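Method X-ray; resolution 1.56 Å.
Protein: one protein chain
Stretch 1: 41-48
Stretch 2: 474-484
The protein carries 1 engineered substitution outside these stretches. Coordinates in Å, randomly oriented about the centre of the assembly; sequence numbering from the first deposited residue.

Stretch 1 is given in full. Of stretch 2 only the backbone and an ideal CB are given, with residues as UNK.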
# COMPACT_ATOMS: atom_id res chain seq x y z
N PHE A 41 -26.78 2.00 -7.86
CA PHE A 41 -25.32 1.93 -7.97
C PHE A 41 -24.81 0.49 -7.87
O PHE A 41 -23.90 0.12 -8.61
CB PHE A 41 -24.72 2.78 -6.86
CG PHE A 41 -23.18 2.78 -6.80
CD1 PHE A 41 -22.41 2.84 -7.94
CD2 PHE A 41 -22.59 2.72 -5.60
CE1 PHE A 41 -21.02 2.88 -7.86
CE2 PHE A 41 -21.20 2.79 -5.50
CZ PHE A 41 -20.45 2.79 -6.65
N ILE A 42 -25.36 -0.31 -6.98
CA ILE A 42 -24.78 -1.60 -6.65
C ILE A 42 -24.53 -2.51 -7.84
O ILE A 42 -23.48 -3.14 -7.96
CB ILE A 42 -25.57 -2.28 -5.49
CG1 ILE A 42 -25.32 -1.58 -4.18
CG2 ILE A 42 -25.22 -3.80 -5.39
CD1 ILE A 42 -26.37 -1.84 -3.12
N PRO A 43 -25.44 -2.61 -8.84
CA PRO A 43 -25.19 -3.45 -10.00
C PRO A 43 -24.03 -3.07 -10.89
O PRO A 43 -23.62 -3.87 -11.70
CB PRO A 43 -26.52 -3.38 -10.80
CG PRO A 43 -27.47 -2.96 -9.84
CD PRO A 43 -26.82 -2.08 -8.84
N HIS A 44 -23.49 -1.83 -10.73
CA HIS A 44 -22.27 -1.41 -11.39
C HIS A 44 -20.96 -1.88 -10.73
O HIS A 44 -19.90 -1.79 -11.39
CB HIS A 44 -22.21 0.11 -11.36
CG HIS A 44 -23.11 0.77 -12.35
ND1 HIS A 44 -24.42 1.11 -12.07
CD2 HIS A 44 -22.89 1.13 -13.62
CE1 HIS A 44 -24.97 1.64 -13.15
NE2 HIS A 44 -24.06 1.69 -14.10
N ILE A 45 -21.01 -2.38 -9.52
CA ILE A 45 -19.76 -2.68 -8.74
C ILE A 45 -19.06 -3.91 -9.27
O ILE A 45 -19.75 -4.93 -9.52
CB ILE A 45 -20.06 -2.78 -7.26
CG1 ILE A 45 -20.55 -1.45 -6.75
CG2 ILE A 45 -18.83 -3.24 -6.43
CD1 ILE A 45 -21.08 -1.46 -5.37
N LYS A 46 -17.76 -3.82 -9.54
CA LYS A 46 -17.02 -4.98 -10.03
C LYS A 46 -16.73 -5.97 -8.90
O LYS A 46 -16.20 -5.60 -7.82
CB LYS A 46 -15.70 -4.50 -10.59
CG LYS A 46 -14.80 -5.54 -11.24
CD LYS A 46 -15.42 -6.24 -12.46
CE LYS A 46 -15.82 -5.31 -13.58
NZ LYS A 46 -16.47 -6.00 -14.80
N THR A 47 -17.11 -7.21 -9.11
CA THR A 47 -16.77 -8.28 -8.16
C THR A 47 -15.50 -9.04 -8.55
O THR A 47 -14.99 -8.97 -9.65
CB THR A 47 -17.95 -9.29 -8.02
OG1 THR A 47 -17.95 -10.09 -9.21
CG2 THR A 47 -19.19 -8.57 -7.79
N SER A 48 -15.02 -9.85 -7.58
CA SER A 48 -13.85 -10.70 -7.83
C SER A 48 -14.13 -11.72 -8.94
O SER A 48 -13.27 -11.97 -9.76
CB SER A 48 -13.44 -11.44 -6.58
OG SER A 48 -12.92 -10.51 -5.64
N UNK A 474 -19.16 -6.20 1.35
CA UNK A 474 -19.57 -7.15 0.34
C UNK A 474 -20.80 -6.69 -0.41
O UNK A 474 -21.47 -5.77 0.04
CB UNK A 474 -19.83 -8.52 0.98
N UNK A 475 -21.09 -7.34 -1.53
CA UNK A 475 -22.26 -6.99 -2.32
C UNK A 475 -23.53 -7.20 -1.49
O UNK A 475 -24.37 -6.30 -1.43
CB UNK A 475 -22.31 -7.82 -3.61
N UNK A 476 -23.70 -8.32 -0.80
CA UNK A 476 -24.93 -8.44 0.00
C UNK A 476 -24.98 -7.45 1.19
O UNK A 476 -26.06 -7.02 1.56
CB UNK A 476 -25.06 -9.87 0.52
N UNK A 477 -23.84 -7.02 1.77
CA UNK A 477 -23.83 -5.98 2.77
C UNK A 477 -24.36 -4.67 2.18
O UNK A 477 -25.18 -4.00 2.82
CB UNK A 477 -22.42 -5.79 3.33
N UNK A 478 -23.88 -4.32 1.00
CA UNK A 478 -24.36 -3.09 0.35
C UNK A 478 -25.90 -3.15 0.13
O UNK A 478 -26.59 -2.15 0.34
CB UNK A 478 -23.64 -2.89 -0.98
N UNK A 479 -26.38 -4.29 -0.32
CA UNK A 479 -27.81 -4.41 -0.63
C UNK A 479 -28.66 -4.34 0.61
O UNK A 479 -29.74 -3.73 0.58
CB UNK A 479 -28.09 -5.72 -1.37
N UNK A 480 -28.18 -4.87 1.71
CA UNK A 480 -28.98 -4.96 2.93
C UNK A 480 -28.80 -3.86 3.94
O UNK A 480 -29.73 -3.54 4.75
CB UNK A 480 -28.68 -6.29 3.62
N UNK A 481 -27.61 -3.26 4.01
CA UNK A 481 -27.35 -2.24 5.01
C UNK A 481 -27.17 -0.84 4.44
O UNK A 481 -27.33 0.13 5.19
CB UNK A 481 -26.10 -2.62 5.81
N UNK A 482 -26.82 -0.76 3.17
CA UNK A 482 -26.48 0.53 2.55
C UNK A 482 -27.55 0.99 1.53
O UNK A 482 -27.36 2.03 0.90
CB UNK A 482 -25.12 0.43 1.86
N UNK A 483 -28.59 0.20 1.26
CA UNK A 483 -29.52 0.45 0.15
C UNK A 483 -30.95 0.23 0.63
O UNK A 483 -31.16 -0.51 1.57
CB UNK A 483 -29.21 -0.46 -1.04
N UNK A 484 -31.90 0.85 -0.06
CA UNK A 484 -33.35 0.56 0.21
C UNK A 484 -34.04 0.23 -1.09
O UNK A 484 -33.74 0.89 -2.09
CB UNK A 484 -34.05 1.74 0.88

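Position 474 lies just before a helix, with phi/psi of -73/166, and its ideal CB has nothing of stretch 1 within 5.5 Å. The backbone asks for an N-cap, so Ser, Thr, Asp or Asn would suit. The residue is Ser474. Ser474 OG accepts from the backbone N of position 477 at 2.9 Å, which satisfies an amide of the first helical turn.

Position 475 opens the helix. Its CA-to-CB bond points sideways to stretch 1, and the ideal CB is 5.3 Å from both Ile42 CG2 and Thr47 CG2. Stretch 1 offers methyl groups here and leaves room for several carbons. Ile, Leu, Met or Val could serve. The residue is Ile475, with both chi angles m. Its end comes nearer than its CB direction suggests. Ile475 CD1 lies 3.8 Å from Ile45 CG2, Ile475 CG2 lies 4.1 Å from Ile42 CG2, and Ile475 CG1 lies 3.9 Å from Thr47 CG2. One side chain thus touches three residues of stretch 1.

Position 476 points away, so many residues fit, polar ones included. It is Thr476. Its OG1 is hydrogen-bonded elsewhere in the structure.

Position 477 is out of reach of stretch 1. The helical backbone admits most residues, and nothing visible selects one. It is Ala477, whose N makes the capping bond described above.

Position 478 points toward stretch 1. Its CA is 7.2 Å from the CA of Ile42, the nearest such pair. The ideal CB is 3.6 Å from Ile42 CD1 and 5.3 Å from Ile45 CD1. The surroundings are aliphatic, so Leu, Ile or Met would suit; a charge would find no partner in these methyls. The residue is Leu478, rotamer m, t. Leu478 CB packs on Ile42 CD1 at 3.6 Å, and Leu478 CD1 reaches Ile45 CD1 at 3.4 Å, a tight apolar contact.

Position 479 is sideways, with its ideal CB 4.6 Å from Ile42 CD1. A long side chain could lie along Ile42, so Lys, Arg, Gln or Met are plausible. It is Lys479. The chain extends past Ile42 and brings Lys479 NZ to 3.9 Å from Ile42 CG2. This is a contact with a methyl group, and no hydrogen bond crosses between the stretches.

Position 480 points away and is open to small or polar residues. It is Thr480. Thr480 OG1 donates to Thr476 O at 2.8 Å, back along the helix.

Position 481 is out of reach of stretch 1 and leaves the choice wide. It is Lys481.

Position 482 starts toward stretch 1, but no atom there lies within 5.5 Å of its ideal CB. A large side chain could turn aside. It is Phe482, chi1 m, and its ring leads away.

Position 483 has an extended backbone and points toward stretch 1. The ideal CB is already 3.8 Å from Ile42 CD1, so a small apolar residue suffices. It is Ala483, and Ala483 CB lies 3.8 Å from Ile42 CD1.

Position 484 is out of reach and unconstrained by stretch 1. It is Ile484.

Stretch 2 474-484: SITALKTKFAI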
# COMPACT_ATOMS: atom_id res chain seq x y z
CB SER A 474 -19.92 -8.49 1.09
OG SER A 474 -21.22 -8.35 1.72
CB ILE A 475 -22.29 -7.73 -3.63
CG1 ILE A 475 -21.00 -7.50 -4.51
CG2 ILE A 475 -23.58 -7.39 -4.39
CD1 ILE A 475 -20.81 -6.03 -4.83
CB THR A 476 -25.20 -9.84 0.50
OG1 THR A 476 -24.07 -10.26 1.22
CG2 THR A 476 -25.43 -10.77 -0.62
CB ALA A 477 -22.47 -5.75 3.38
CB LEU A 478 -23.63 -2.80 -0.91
CG LEU A 478 -22.11 -2.58 -0.83
CD1 LEU A 478 -21.44 -2.55 -2.19
CD2 LEU A 478 -21.83 -1.31 -0.11
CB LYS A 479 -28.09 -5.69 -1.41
CG LYS A 479 -27.62 -5.72 -2.86
CD LYS A 479 -27.98 -7.08 -3.45
CE LYS A 479 -27.26 -7.52 -4.68
NZ LYS A 479 -27.67 -6.79 -5.87
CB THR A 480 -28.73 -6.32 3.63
OG1 THR A 480 -27.35 -6.47 4.01
CG2 THR A 480 -29.09 -7.42 2.75
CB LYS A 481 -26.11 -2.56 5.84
CG LYS A 481 -26.14 -3.92 6.53
CD LYS A 481 -27.16 -4.00 7.65
CE LYS A 481 -26.80 -3.09 8.81
NZ LYS A 481 -27.63 -3.35 10.02
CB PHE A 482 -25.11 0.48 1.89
CG PHE A 482 -24.01 0.29 2.87
CD1 PHE A 482 -23.72 -0.98 3.39
CD2 PHE A 482 -23.16 1.30 3.24
CE1 PHE A 482 -22.66 -1.15 4.30
CE2 PHE A 482 -22.21 1.15 4.14
CZ PHE A 482 -21.86 -0.08 4.69
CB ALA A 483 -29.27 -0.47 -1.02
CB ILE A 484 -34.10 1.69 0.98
CG1 ILE A 484 -34.12 3.00 0.21
CG2 ILE A 484 -33.56 1.84 2.41
CD1 ILE A 484 -34.57 4.22 1.00
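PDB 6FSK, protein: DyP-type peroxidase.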